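Local coordinates for protein putative glycosyl hydrolase (Parabacteroides distasonis, PDB 4QHZ) that binds a magnesium ion and, as a member of the 3-keto-disaccharide hydrolase family, may act as a glycosyl hydrolase, at residues Gln114-Ser119 / Val131-Asn136; Asn108-Ser113 / Pro232-Ser237; Glu102-Thr107 / Gly163-Tyr168; Gly120-Gly125 / Ile225-Gly230; Gly146-Gln151 / Gly206-Ile211. All coordinates share one frame; numbering follows the deposited sequence.

Contact 1: Gln114-Ser119 / Val131-Asn136. With MG (magnesium ion), chain I.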
# COMPACT_ATOMS: atom_id res chain seq x y z
N GLN C 114 -0.65 3.58 33.04
CA GLN C 114 -0.56 2.20 32.57
C GLN C 114 -0.94 1.15 33.62
O GLN C 114 -1.02 -0.04 33.29
CB GLN C 114 0.87 1.90 32.07
CG GLN C 114 1.30 2.75 30.89
CD GLN C 114 0.59 2.38 29.59
OE1 GLN C 114 0.61 1.22 29.18
NE2 GLN C 114 -0.02 3.36 28.94
N SER C 115 -1.19 1.57 34.86
CA SER C 115 -1.52 0.63 35.93
C SER C 115 -3.01 0.64 36.29
O SER C 115 -3.37 0.45 37.45
CB SER C 115 -0.67 0.95 37.17
OG SER C 115 0.70 0.81 36.87
N ARG C 116 -3.87 0.85 35.30
CA ARG C 116 -5.30 0.93 35.52
C ARG C 116 -6.06 0.14 34.46
O ARG C 116 -6.40 0.67 33.40
CB ARG C 116 -5.76 2.39 35.52
CG ARG C 116 -7.19 2.59 36.01
CD ARG C 116 -7.70 3.96 35.57
NE ARG C 116 -9.10 4.21 35.94
CZ ARG C 116 -9.52 4.63 37.12
NH1 ARG C 116 -8.68 4.83 38.13
NH2 ARG C 116 -10.82 4.83 37.32
N GLY C 117 -6.32 -1.13 34.74
CA GLY C 117 -7.04 -1.99 33.81
C GLY C 117 -6.24 -2.34 32.57
O GLY C 117 -6.79 -2.43 31.47
N ASN C 118 -4.94 -2.55 32.75
CA ASN C 118 -4.04 -2.88 31.64
C ASN C 118 -4.13 -4.35 31.27
O ASN C 118 -3.89 -5.22 32.10
CB ASN C 118 -2.59 -2.51 31.99
CG ASN C 118 -1.66 -2.48 30.77
OD1 ASN C 118 -1.88 -3.17 29.76
ND2 ASN C 118 -0.61 -1.69 30.87
N SER C 119 -4.50 -4.61 30.02
CA SER C 119 -4.33 -5.92 29.41
C SER C 119 -3.88 -5.67 27.98
O SER C 119 -3.28 -4.64 27.69
CB SER C 119 -5.63 -6.73 29.47
OG SER C 119 -5.44 -8.04 28.93
N VAL C 131 -5.02 -2.71 25.71
CA VAL C 131 -6.25 -2.61 26.47
C VAL C 131 -5.92 -1.90 27.78
O VAL C 131 -4.96 -2.24 28.47
CB VAL C 131 -6.85 -4.00 26.74
CG1 VAL C 131 -7.94 -3.94 27.80
CG2 VAL C 131 -7.38 -4.59 25.44
N LEU C 132 -6.72 -0.88 28.11
CA LEU C 132 -6.46 -0.03 29.27
C LEU C 132 -7.70 0.79 29.59
O LEU C 132 -8.47 1.13 28.69
CB LEU C 132 -5.29 0.90 28.99
CG LEU C 132 -4.68 1.69 30.14
CD1 LEU C 132 -4.06 0.77 31.18
CD2 LEU C 132 -3.63 2.65 29.60
N ASP C 133 -7.91 1.09 30.87
CA ASP C 133 -8.97 2.02 31.23
C ASP C 133 -8.51 3.45 31.02
O ASP C 133 -7.84 4.02 31.87
CB ASP C 133 -9.44 1.84 32.68
CG ASP C 133 -10.62 2.75 33.00
OD1 ASP C 133 -11.26 3.25 32.06
OD2 ASP C 133 -10.91 2.96 34.20
N CYS C 134 -8.89 4.03 29.88
CA CYS C 134 -8.57 5.42 29.60
C CYS C 134 -9.80 6.33 29.72
O CYS C 134 -9.85 7.42 29.13
CB CYS C 134 -7.91 5.52 28.22
SG CYS C 134 -6.22 4.91 28.25
N TYR C 135 -10.79 5.88 30.49
CA TYR C 135 -11.92 6.73 30.83
C TYR C 135 -11.50 7.64 31.98
O TYR C 135 -11.37 7.19 33.13
CB TYR C 135 -13.15 5.89 31.21
CG TYR C 135 -14.43 6.69 31.30
CD1 TYR C 135 -15.19 6.96 30.16
CD2 TYR C 135 -14.89 7.18 32.52
CE1 TYR C 135 -16.37 7.69 30.24
CE2 TYR C 135 -16.06 7.91 32.61
CZ TYR C 135 -16.79 8.16 31.47
OH TYR C 135 -17.96 8.89 31.56
N ASN C 136 -11.27 8.91 31.67
CA ASN C 136 -10.73 9.88 32.63
C ASN C 136 -9.45 9.39 33.30
O ASN C 136 -9.29 9.48 34.52
CB ASN C 136 -11.79 10.26 33.68
CG ASN C 136 -12.98 10.98 33.08
OD1 ASN C 136 -12.82 11.85 32.21
ND2 ASN C 136 -14.18 10.63 33.52
MG MG I . -1.22 -3.83 27.92
O HOH W 1 -12.29 5.18 34.62
O HOH W 2 0.57 -3.07 27.73
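Arg-116 and Asp-133 form a salt bridge in which NE gives its hydrogen to OD2 at 2.8 Å. The nitrogen arrives from above the carboxylate, 49° out of its plane. CG of Asp-133 stands anti to the backbone N (chi1 -176°), on the side of Arg-116. A water beside the bridge accepts from Arg-116 NH2 and donates to Asp-133 OD2 and Tyr-135 O. The other carboxylate oxygen, OD1, accepts from Tyr-135 N in an Asx turn; each oxygen thus has a partner, which probably limits rotation of the carboxylate. In the backbone, Asp-133 N donates to Arg-116 O at 3.0 Å. Ser-119 and Val-131 form an antiparallel hydrogen-bonded pair, with Ser-119 N to Val-131 O at 2.9 Å and the return bond from Val-131 N to Ser-119 O at 3.3 Å. Leu-132 adds packing: its CD1 lies 3.7 Å from Asn-118 CB. Metal bonds form the last group: Asn-118 OD1 holds magnesium at 2.1 Å and Ser-119 O holds it at 2.2 Å. Asn-118 ND2 donates to a lone pair of Gln-114 O (3.0 Å), which fixes the amide with OD1 facing the ion. Glu-128, Gln-130, Gln-227 and a water complete the six-coordinate magnesium site.

Contact 2: Asn108-Ser113 / Pro232-Ser237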
# COMPACT_ATOMS: atom_id res chain seq x y z
N ASN C 108 -15.19 -0.97 40.39
CA ASN C 108 -14.32 -0.65 41.52
C ASN C 108 -12.83 -0.50 41.14
O ASN C 108 -11.95 -0.58 41.99
CB ASN C 108 -14.50 -1.69 42.64
CG ASN C 108 -13.93 -3.05 42.28
OD1 ASN C 108 -13.60 -3.32 41.13
ND2 ASN C 108 -13.79 -3.90 43.28
N ILE C 109 -12.57 -0.28 39.85
CA ILE C 109 -11.21 -0.08 39.34
C ILE C 109 -10.46 1.02 40.09
O ILE C 109 -11.03 2.03 40.50
CB ILE C 109 -11.22 0.25 37.82
CG1 ILE C 109 -9.81 0.26 37.23
CG2 ILE C 109 -11.92 1.58 37.54
CD1 ILE C 109 -9.14 -1.10 37.21
N THR C 110 -9.16 0.80 40.29
CA THR C 110 -8.27 1.82 40.82
C THR C 110 -7.00 1.84 39.98
O THR C 110 -6.77 0.92 39.18
CB THR C 110 -7.89 1.55 42.29
OG1 THR C 110 -7.27 0.26 42.39
CG2 THR C 110 -9.12 1.60 43.18
N GLY C 111 -6.18 2.87 40.18
CA GLY C 111 -4.90 2.97 39.50
C GLY C 111 -4.83 4.12 38.51
O GLY C 111 -5.85 4.73 38.18
N GLU C 112 -3.62 4.40 38.04
CA GLU C 112 -3.38 5.50 37.12
C GLU C 112 -2.51 5.08 35.96
O GLU C 112 -1.75 4.13 36.06
CB GLU C 112 -2.69 6.65 37.85
CG GLU C 112 -3.54 7.37 38.88
CD GLU C 112 -2.76 8.43 39.62
OE1 GLU C 112 -1.91 8.07 40.45
OE2 GLU C 112 -2.98 9.64 39.35
N SER C 113 -2.63 5.83 34.87
CA SER C 113 -1.81 5.64 33.68
C SER C 113 -1.83 4.18 33.24
O SER C 113 -2.90 3.60 33.10
CB SER C 113 -0.39 6.18 33.93
OG SER C 113 0.35 6.23 32.72
N PRO C 232 -1.17 -3.74 40.38
CA PRO C 232 -2.16 -4.16 41.38
C PRO C 232 -3.64 -3.83 41.05
O PRO C 232 -4.51 -4.18 41.83
CB PRO C 232 -1.73 -3.41 42.65
CG PRO C 232 -0.91 -2.27 42.19
CD PRO C 232 -0.32 -2.62 40.85
N SER C 233 -3.92 -3.19 39.92
CA SER C 233 -5.31 -2.81 39.62
C SER C 233 -6.22 -4.03 39.50
O SER C 233 -5.81 -5.12 39.08
CB SER C 233 -5.39 -1.96 38.34
OG SER C 233 -5.17 -2.72 37.17
N GLU C 234 -7.48 -3.82 39.88
CA GLU C 234 -8.51 -4.85 39.83
C GLU C 234 -8.62 -5.42 38.41
O GLU C 234 -8.55 -4.66 37.44
CB GLU C 234 -9.85 -4.26 40.28
CG GLU C 234 -9.92 -3.92 41.77
CD GLU C 234 -9.20 -2.63 42.15
OE1 GLU C 234 -8.69 -1.90 41.27
OE2 GLU C 234 -9.15 -2.34 43.36
N PRO C 235 -8.80 -6.74 38.28
CA PRO C 235 -8.65 -7.37 36.96
C PRO C 235 -9.81 -7.06 36.03
O PRO C 235 -10.94 -6.93 36.49
CB PRO C 235 -8.61 -8.87 37.28
CG PRO C 235 -9.33 -9.00 38.58
CD PRO C 235 -9.10 -7.73 39.33
N ILE C 236 -9.54 -6.95 34.73
CA ILE C 236 -10.62 -6.73 33.77
C ILE C 236 -11.27 -8.06 33.39
O ILE C 236 -10.71 -9.14 33.61
CB ILE C 236 -10.16 -5.96 32.51
CG1 ILE C 236 -9.26 -6.79 31.63
CG2 ILE C 236 -9.46 -4.65 32.89
CD1 ILE C 236 -9.18 -6.24 30.22
N SER C 237 -12.47 -7.98 32.82
CA SER C 237 -13.20 -9.16 32.38
C SER C 237 -13.42 -9.14 30.86
O SER C 237 -13.47 -8.07 30.25
CB SER C 237 -14.54 -9.27 33.11
OG SER C 237 -14.33 -9.58 34.47
O HOH W 3 -11.46 -0.98 44.41
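Thr-110 and Glu-234 carry the close part of this contact, where one carboxylate oxygen receives two donors from one residue. Thr-110 OG1 gives its hydrogen to OE1 at 2.8 Å, on the syn lone pair, and Thr-110 N adds a weak, bent bond to the same oxygen at 2.9 Å. OG1 lies between the backbone N and the carbonyl carbon (chi1 58°), which sets the hydroxyl on the same acceptor as the residue's own N-H. Behind them the packing is buried: Ser-233 CB rests 3.3 Å from Thr-110 O, and Ile-109 CD1 lies 4.0 Å from Ser-233 CB. The Ser-233 hydroxyl turns elsewhere, to Asp-231 and to Gly-117 N. Toward solvent the contact is looser. Exposed Asn-108 only brushes the glutamate, OD1 lying 3.8 Å from Glu-234 CG, and a water spans Asn-108 O and Glu-234 OE2. An alanine in place of Glu-234 would probably leave the Thr-110 hydroxyl and amide without their acceptor and the water without its carboxylate anchor. The loop leaving strand 97-104 and the loop entering strand 237-245 are thus joined by a negative group on neutral donors, a polar link that does not depend on an opposite charge here.

Contact 3: Glu102-Thr107 / Gly163-Tyr168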
# COMPACT_ATOMS: atom_id res chain seq x y z
N GLU C 102 -14.74 -8.33 23.53
CA GLU C 102 -15.35 -7.33 24.39
C GLU C 102 -14.73 -7.41 25.76
O GLU C 102 -14.43 -8.51 26.25
CB GLU C 102 -16.86 -7.53 24.45
CG GLU C 102 -17.50 -7.54 23.06
CD GLU C 102 -19.01 -7.56 23.06
OE1 GLU C 102 -19.64 -7.43 24.14
OE2 GLU C 102 -19.57 -7.71 21.95
N TRP C 103 -14.52 -6.26 26.38
CA TRP C 103 -13.85 -6.21 27.68
C TRP C 103 -14.43 -5.13 28.59
O TRP C 103 -14.85 -4.06 28.14
CB TRP C 103 -12.34 -6.01 27.52
CG TRP C 103 -11.92 -4.90 26.61
CD1 TRP C 103 -11.79 -4.97 25.26
CD2 TRP C 103 -11.51 -3.58 26.99
NE1 TRP C 103 -11.36 -3.76 24.76
CE2 TRP C 103 -11.18 -2.89 25.81
CE3 TRP C 103 -11.42 -2.91 28.21
CZ2 TRP C 103 -10.76 -1.56 25.81
CZ3 TRP C 103 -11.01 -1.58 28.21
CH2 TRP C 103 -10.67 -0.92 27.02
N GLN C 104 -14.43 -5.43 29.89
CA GLN C 104 -15.06 -4.60 30.89
C GLN C 104 -14.08 -4.22 31.98
O GLN C 104 -13.49 -5.10 32.62
CB GLN C 104 -16.23 -5.36 31.51
CG GLN C 104 -17.04 -4.58 32.52
CD GLN C 104 -17.93 -5.48 33.35
OE1 GLN C 104 -17.47 -6.47 33.92
NE2 GLN C 104 -19.22 -5.15 33.42
N VAL C 105 -13.93 -2.92 32.20
CA VAL C 105 -13.21 -2.43 33.37
C VAL C 105 -14.18 -2.48 34.54
O VAL C 105 -15.29 -1.98 34.43
CB VAL C 105 -12.70 -1.00 33.15
CG1 VAL C 105 -11.89 -0.52 34.35
CG2 VAL C 105 -11.86 -0.92 31.88
N PRO C 106 -13.78 -3.11 35.66
CA PRO C 106 -14.73 -3.25 36.77
C PRO C 106 -15.05 -1.90 37.41
O PRO C 106 -14.22 -1.00 37.39
CB PRO C 106 -14.00 -4.18 37.74
CG PRO C 106 -12.55 -3.96 37.47
CD PRO C 106 -12.44 -3.63 36.00
N THR C 107 -16.25 -1.77 37.98
CA THR C 107 -16.71 -0.50 38.53
C THR C 107 -15.85 -0.03 39.71
O THR C 107 -15.79 1.16 39.99
CB THR C 107 -18.18 -0.56 38.99
OG1 THR C 107 -18.36 -1.64 39.90
CG2 THR C 107 -19.10 -0.75 37.80
N GLY C 163 -17.74 -0.77 34.12
CA GLY C 163 -19.01 -1.46 34.25
C GLY C 163 -19.60 -1.77 32.89
O GLY C 163 -20.29 -2.77 32.74
N GLU C 164 -19.34 -0.90 31.91
CA GLU C 164 -19.85 -1.09 30.56
C GLU C 164 -18.83 -1.84 29.72
O GLU C 164 -17.68 -2.01 30.12
CB GLU C 164 -20.20 0.26 29.92
CG GLU C 164 -21.35 0.97 30.62
CD GLU C 164 -21.74 2.29 29.99
OE1 GLU C 164 -21.20 2.65 28.92
OE2 GLU C 164 -22.60 2.98 30.57
N TRP C 165 -19.26 -2.33 28.56
CA TRP C 165 -18.44 -3.22 27.75
C TRP C 165 -17.85 -2.47 26.56
O TRP C 165 -18.58 -1.86 25.78
CB TRP C 165 -19.26 -4.42 27.27
CG TRP C 165 -19.50 -5.36 28.38
CD1 TRP C 165 -20.58 -5.37 29.23
CD2 TRP C 165 -18.63 -6.40 28.83
NE1 TRP C 165 -20.43 -6.37 30.16
CE2 TRP C 165 -19.24 -7.01 29.94
CE3 TRP C 165 -17.38 -6.87 28.39
CZ2 TRP C 165 -18.66 -8.08 30.62
CZ3 TRP C 165 -16.81 -7.93 29.07
CH2 TRP C 165 -17.44 -8.52 30.17
N ASN C 166 -16.52 -2.53 26.45
CA ASN C 166 -15.81 -1.94 25.32
C ASN C 166 -15.61 -2.98 24.23
O ASN C 166 -15.08 -4.06 24.49
CB ASN C 166 -14.47 -1.38 25.76
CG ASN C 166 -14.62 -0.15 26.62
OD1 ASN C 166 -14.86 0.95 26.11
ND2 ASN C 166 -14.54 -0.32 27.93
N VAL C 167 -16.08 -2.67 23.04
CA VAL C 167 -16.16 -3.63 21.95
C VAL C 167 -15.04 -3.39 20.96
O VAL C 167 -14.92 -2.30 20.41
CB VAL C 167 -17.51 -3.51 21.22
CG1 VAL C 167 -17.59 -4.50 20.06
CG2 VAL C 167 -18.66 -3.74 22.19
N TYR C 168 -14.20 -4.41 20.74
CA TYR C 168 -13.18 -4.35 19.71
C TYR C 168 -13.58 -5.21 18.52
O TYR C 168 -13.99 -6.36 18.68
CB TYR C 168 -11.82 -4.86 20.22
CG TYR C 168 -10.93 -3.88 20.97
CD1 TYR C 168 -11.25 -2.53 21.14
CD2 TYR C 168 -9.71 -4.32 21.49
CE1 TYR C 168 -10.39 -1.67 21.82
CE2 TYR C 168 -8.85 -3.47 22.15
CZ TYR C 168 -9.19 -2.14 22.31
OH TYR C 168 -8.31 -1.32 22.99
O HOH W 4 -15.27 -0.81 30.90
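Trp-103 has Asn-166 CB over the centre of one face, 3.7 Å from the centroid of its six-membered ring, while its indole edge turns to the face of Tyr-168. These groups sit on an antiparallel beta ladder between strands 97-104 and 165-177 in the larger sheet of the concanavalin-like fold. CG of Trp-103 sits between the backbone N and the carbonyl carbon (chi1 50°), close to Asn-166 O. NE1 stands above the middle of the phenol ring in an edge-to-face pair, planes at 74°. The Trp-165 ring takes Gln-104 CB over one face, a CH-pi contact with CB 3.4 Å from the six-membered centroid. The Gln-104 amide stacks above that ring, and Trp-103 N lies at its edge. Trp-103 and Asn-166 form a hydrogen-bonded pair: Trp-103 N to Asn-166 O is 3.0 Å, Asn-166 N to Trp-103 O 2.8 Å. Their side chains share one face, where Trp-103 packs on Val-131 of the smaller sheet; Tyr-168 OH bonds Gln-130 O beside the metal site. An alanine at Trp-103 would probably leave the Tyr-168 face and Asn-166 CB without their aromatic partner and open a gap between the sheets. On the other face Glu-102 runs alongside Val-167 and reaches Arg-239 in a salt bridge. At the end of strand 97-104, Gln-104 NE2 donates to Gly-163 O at 2.7 Å, and Gly-163 N meets Val-105 O at 2.8 Å, almost in line with the carbonyl bond.

Contact 4: Gly120-Gly125 / Ile225-Gly230. With MG (magnesium ion), chain I.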
# COMPACT_ATOMS: atom_id res chain seq x y z
N GLY C 120 -4.18 -6.59 27.07
CA GLY C 120 -3.83 -6.39 25.67
C GLY C 120 -4.03 -7.62 24.84
O GLY C 120 -4.10 -8.73 25.37
N ILE C 121 -4.16 -7.41 23.54
CA ILE C 121 -4.33 -8.50 22.59
C ILE C 121 -3.08 -8.54 21.71
O ILE C 121 -2.87 -7.65 20.89
CB ILE C 121 -5.60 -8.30 21.73
CG1 ILE C 121 -6.84 -8.21 22.62
CG2 ILE C 121 -5.78 -9.43 20.73
CD1 ILE C 121 -7.50 -6.85 22.62
N PHE C 122 -2.26 -9.57 21.89
CA PHE C 122 -1.06 -9.75 21.08
C PHE C 122 -1.39 -10.54 19.83
O PHE C 122 -1.63 -11.75 19.89
CB PHE C 122 0.04 -10.45 21.87
CG PHE C 122 0.76 -9.56 22.84
CD1 PHE C 122 0.17 -9.20 24.05
CD2 PHE C 122 2.04 -9.09 22.56
CE1 PHE C 122 0.83 -8.39 24.95
CE2 PHE C 122 2.70 -8.27 23.45
CZ PHE C 122 2.10 -7.92 24.65
N LEU C 123 -1.38 -9.84 18.70
CA LEU C 123 -1.72 -10.42 17.40
C LEU C 123 -0.58 -11.31 16.93
O LEU C 123 0.56 -10.86 16.85
CB LEU C 123 -2.01 -9.32 16.39
CG LEU C 123 -3.05 -8.28 16.85
CD1 LEU C 123 -3.14 -7.13 15.87
CD2 LEU C 123 -4.42 -8.92 17.05
N GLN C 124 -0.90 -12.57 16.64
CA GLN C 124 0.10 -13.63 16.39
C GLN C 124 1.15 -13.73 17.50
O GLN C 124 2.24 -14.22 17.28
CB GLN C 124 0.79 -13.42 15.04
CG GLN C 124 -0.17 -13.42 13.86
CD GLN C 124 0.56 -13.43 12.53
OE1 GLN C 124 1.17 -12.44 12.14
NE2 GLN C 124 0.52 -14.56 11.84
N GLY C 125 0.79 -13.28 18.70
CA GLY C 125 1.69 -13.31 19.85
C GLY C 125 2.80 -12.27 19.83
O GLY C 125 3.65 -12.28 20.71
N ILE C 225 -2.63 -13.84 22.16
CA ILE C 225 -2.27 -13.83 23.57
C ILE C 225 -2.98 -12.68 24.27
O ILE C 225 -2.93 -11.54 23.80
CB ILE C 225 -0.75 -13.69 23.79
CG1 ILE C 225 0.02 -14.74 22.98
CG2 ILE C 225 -0.41 -13.80 25.28
CD1 ILE C 225 1.53 -14.65 23.11
N LEU C 226 -3.63 -12.99 25.39
CA LEU C 226 -4.24 -11.98 26.24
C LEU C 226 -3.31 -11.72 27.43
O LEU C 226 -2.88 -12.64 28.13
CB LEU C 226 -5.63 -12.40 26.71
CG LEU C 226 -6.69 -12.56 25.62
CD1 LEU C 226 -8.02 -13.03 26.21
CD2 LEU C 226 -6.90 -11.26 24.86
N GLN C 227 -3.04 -10.44 27.67
CA GLN C 227 -2.02 -10.03 28.62
C GLN C 227 -2.53 -9.96 30.07
O GLN C 227 -3.57 -9.38 30.35
CB GLN C 227 -1.48 -8.66 28.21
CG GLN C 227 -0.35 -8.10 29.07
CD GLN C 227 -0.03 -6.66 28.70
OE1 GLN C 227 -0.91 -5.80 28.71
NE2 GLN C 227 1.22 -6.40 28.35
N SER C 228 -1.77 -10.58 30.97
CA SER C 228 -1.89 -10.38 32.39
C SER C 228 -0.83 -9.38 32.83
O SER C 228 0.33 -9.74 32.99
CB SER C 228 -1.72 -11.70 33.15
OG SER C 228 -1.69 -11.47 34.54
N HIS C 229 -1.22 -8.12 32.97
CA HIS C 229 -0.29 -7.05 33.32
C HIS C 229 -0.22 -6.96 34.85
O HIS C 229 -1.20 -6.63 35.51
CB HIS C 229 -0.74 -5.73 32.69
CG HIS C 229 0.31 -4.67 32.69
ND1 HIS C 229 0.40 -3.71 33.68
CD2 HIS C 229 1.32 -4.42 31.82
CE1 HIS C 229 1.43 -2.92 33.43
NE2 HIS C 229 2.00 -3.33 32.31
N GLY C 230 0.95 -7.24 35.41
CA GLY C 230 1.08 -7.49 36.86
C GLY C 230 0.97 -6.34 37.84
O GLY C 230 1.43 -6.46 38.98
MG MG I . -1.22 -3.83 27.92
O HOH W 2 0.57 -3.07 27.73
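Phe-122 and Ile-225 are a hydrogen-bonded pair in an antiparallel ladder of the smaller sheet, where strand 119-123 meets the short strand 225-226. Phe-122 N donates to Ile-225 O at 2.8 Å and almost straight (175°). Phe-122 O is gripped twice, by Ile-225 N at 3.2 Å and by Gly-125 N at 3.1 Å, the latter closing a type II turn. Gly-125 suits its place, since Ile-225 CD1 already lies 3.5 Å from its CA. On one face the CB atoms of Phe-122 and Ile-225 touch; on the other, Ile-121 CG1 meets Leu-226 CD2 at 3.8 Å, the side chains lying side by side and pointing the same way. Gln-227 N donates to Gly-120 O at 3.1 Å. CG of Gln-227 is anti to the backbone N (chi1 -178°) and the chain stays extended beyond it, reaching the magnesium ion. Among the strands, 119-123 lies between 225-226 and 127-131, 88-89 flanks 225-226, and Ile-121 and Leu-226 pack against Ile-101 of strand 97-104 in the opposing sheet.

Contact 5: Gly146-Gln151 / Gly206-Ile211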
# COMPACT_ATOMS: atom_id res chain seq x y z
N GLY C 146 -6.21 1.02 22.57
CA GLY C 146 -6.33 0.88 21.12
C GLY C 146 -5.09 1.27 20.33
O GLY C 146 -5.09 1.19 19.11
N SER C 147 -4.03 1.66 21.03
CA SER C 147 -2.75 1.88 20.38
C SER C 147 -2.21 0.55 19.91
O SER C 147 -2.55 -0.50 20.47
CB SER C 147 -1.75 2.55 21.33
OG SER C 147 -1.43 1.72 22.44
N ILE C 148 -1.41 0.58 18.85
CA ILE C 148 -0.45 -0.49 18.60
C ILE C 148 0.72 -0.10 19.49
O ILE C 148 1.41 0.88 19.22
CB ILE C 148 -0.05 -0.63 17.12
CG1 ILE C 148 -1.28 -0.75 16.21
CG2 ILE C 148 0.85 -1.84 16.92
CD1 ILE C 148 -2.33 -1.73 16.70
N TYR C 149 0.89 -0.84 20.57
CA TYR C 149 1.59 -0.35 21.76
C TYR C 149 2.95 0.30 21.44
O TYR C 149 3.87 -0.36 20.94
CB TYR C 149 1.76 -1.47 22.78
CG TYR C 149 2.39 -1.02 24.07
CD1 TYR C 149 1.71 -0.20 24.96
CD2 TYR C 149 3.69 -1.41 24.39
CE1 TYR C 149 2.30 0.22 26.14
CE2 TYR C 149 4.28 -1.00 25.57
CZ TYR C 149 3.58 -0.19 26.44
OH TYR C 149 4.17 0.22 27.60
N LYS C 150 3.02 1.60 21.74
CA LYS C 150 4.23 2.44 21.58
C LYS C 150 4.70 2.63 20.13
O LYS C 150 5.84 3.01 19.88
CB LYS C 150 5.38 1.92 22.46
CG LYS C 150 5.21 2.28 23.93
CD LYS C 150 6.50 2.08 24.71
CE LYS C 150 6.38 2.65 26.12
NZ LYS C 150 7.72 2.72 26.79
N GLN C 151 3.81 2.36 19.17
CA GLN C 151 4.12 2.58 17.76
C GLN C 151 3.16 3.57 17.13
O GLN C 151 3.59 4.53 16.50
CB GLN C 151 4.06 1.27 16.98
CG GLN C 151 5.17 0.30 17.31
CD GLN C 151 5.06 -1.00 16.53
OE1 GLN C 151 4.48 -1.03 15.44
NE2 GLN C 151 5.64 -2.06 17.06
N GLY C 206 7.01 -3.69 13.77
CA GLY C 206 7.77 -4.78 14.38
C GLY C 206 7.12 -5.12 15.70
O GLY C 206 6.02 -4.64 15.99
N THR C 207 7.78 -5.94 16.51
CA THR C 207 7.26 -6.29 17.83
C THR C 207 6.96 -5.03 18.65
O THR C 207 7.66 -4.02 18.54
CB THR C 207 8.26 -7.13 18.64
OG1 THR C 207 9.49 -6.41 18.78
CG2 THR C 207 8.52 -8.47 17.96
N THR C 208 5.89 -5.07 19.43
CA THR C 208 5.59 -3.98 20.35
C THR C 208 6.48 -4.14 21.58
O THR C 208 6.57 -5.23 22.15
CB THR C 208 4.11 -3.95 20.75
OG1 THR C 208 3.69 -5.26 21.17
CG2 THR C 208 3.28 -3.50 19.57
N GLU C 209 7.16 -3.07 21.96
CA GLU C 209 8.19 -3.13 23.00
C GLU C 209 8.02 -2.01 24.02
O GLU C 209 7.81 -0.85 23.65
CB GLU C 209 9.57 -3.02 22.37
CG GLU C 209 9.91 -4.11 21.36
CD GLU C 209 10.16 -5.47 21.99
OE1 GLU C 209 10.35 -5.54 23.23
OE2 GLU C 209 10.16 -6.47 21.25
N TRP C 210 8.11 -2.36 25.30
CA TRP C 210 8.11 -1.39 26.39
C TRP C 210 9.39 -0.57 26.38
O TRP C 210 9.38 0.61 26.70
CB TRP C 210 7.95 -2.11 27.73
CG TRP C 210 7.88 -1.22 28.93
CD1 TRP C 210 7.06 -0.14 29.11
CD2 TRP C 210 8.63 -1.36 30.14
NE1 TRP C 210 7.28 0.41 30.36
CE2 TRP C 210 8.24 -0.31 31.00
CE3 TRP C 210 9.62 -2.25 30.58
CZ2 TRP C 210 8.78 -0.14 32.28
CZ3 TRP C 210 10.16 -2.08 31.85
CH2 TRP C 210 9.74 -1.03 32.68
N ILE C 211 10.50 -1.21 26.00
CA ILE C 211 11.80 -0.56 25.95
C ILE C 211 12.40 -0.70 24.56
O ILE C 211 12.50 -1.80 24.04
CB ILE C 211 12.77 -1.15 27.00
CG1 ILE C 211 12.32 -0.77 28.41
CG2 ILE C 211 14.19 -0.69 26.74
CD1 ILE C 211 13.07 -1.48 29.53
O HOH W 5 6.52 -0.97 20.12
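Lys-150 NZ donates to Trp-210 O at 2.7 Å and is gripped from elsewhere by Glu-24, His-20 O and Ser-23 OG of a second subunit, where Trp-210 also stacks on His-20, so one ammonium joins two loops and two chains. Segment 146-151 contains a beta turn, Ile-148 to Gln-151, with the backbone angles of type II and closed by Gln-151 N to Ile-148 O at 2.8 Å; it borders the metal-bearing sheet of the sandwich. The Tyr-149 ring has Lys-150 CG over one face, toward the rim, and Trp-210 CA at its edge. The side chains of Tyr-149 and Trp-210 lie side by side, with Tyr-149 OH at the indole edge, 3.3 Å from Trp-210 CD1, while the hydroxyl itself bonds Tyr-140. CG of Tyr-149 stands anti to the backbone N (chi1 -177°), which sets it, and with it the start of the ring, on the side of 206-211. Thr-208 CG2 lies 3.5 Å from Tyr-149 O, and its CB is 4.0 Å from Tyr-149 CB. Thr-208 OG1 is bonded to the backbone N of Glu-128, a magnesium ligand. A water links Tyr-149 O to Glu-209 N. At the far end Gln-151 NE2 donates to Gly-206 O at 2.8 Å, from above the carbonyl plane. Within 206-211, Thr-207 OG1 reaches the anti lone pair of Glu-209 OE2 at 2.6 Å.

How the contacts relate
Contacts 3 and 4 are the sheet contacts, one in each layer of the sandwich, and Tyr-168 packing on Ile-121 joins them; contact 3 is rich in aromatic faces, contact 4 in aliphatic pairs. Contact 1, mainly buried, lies where strands 119-123 and 127-131 meet their loops and shares the magnesium ion with contact 4, while Val-131 rests on Trp-103 of contact 3. Contact 2 is the more open neighbour of contact 1, tied to it by Arg-116 NH1 to Gly-111 O and Ser-233 OG to Gly-117 N. Contact 5 is about 12 Å from contact 4 between centres but does not touch contact 2, and its polar grip extends to a second subunit. Polar side-chain bonds thus mark the loop contacts 1, 2 and 5, whereas backbone ladders dominate in 3 and 4.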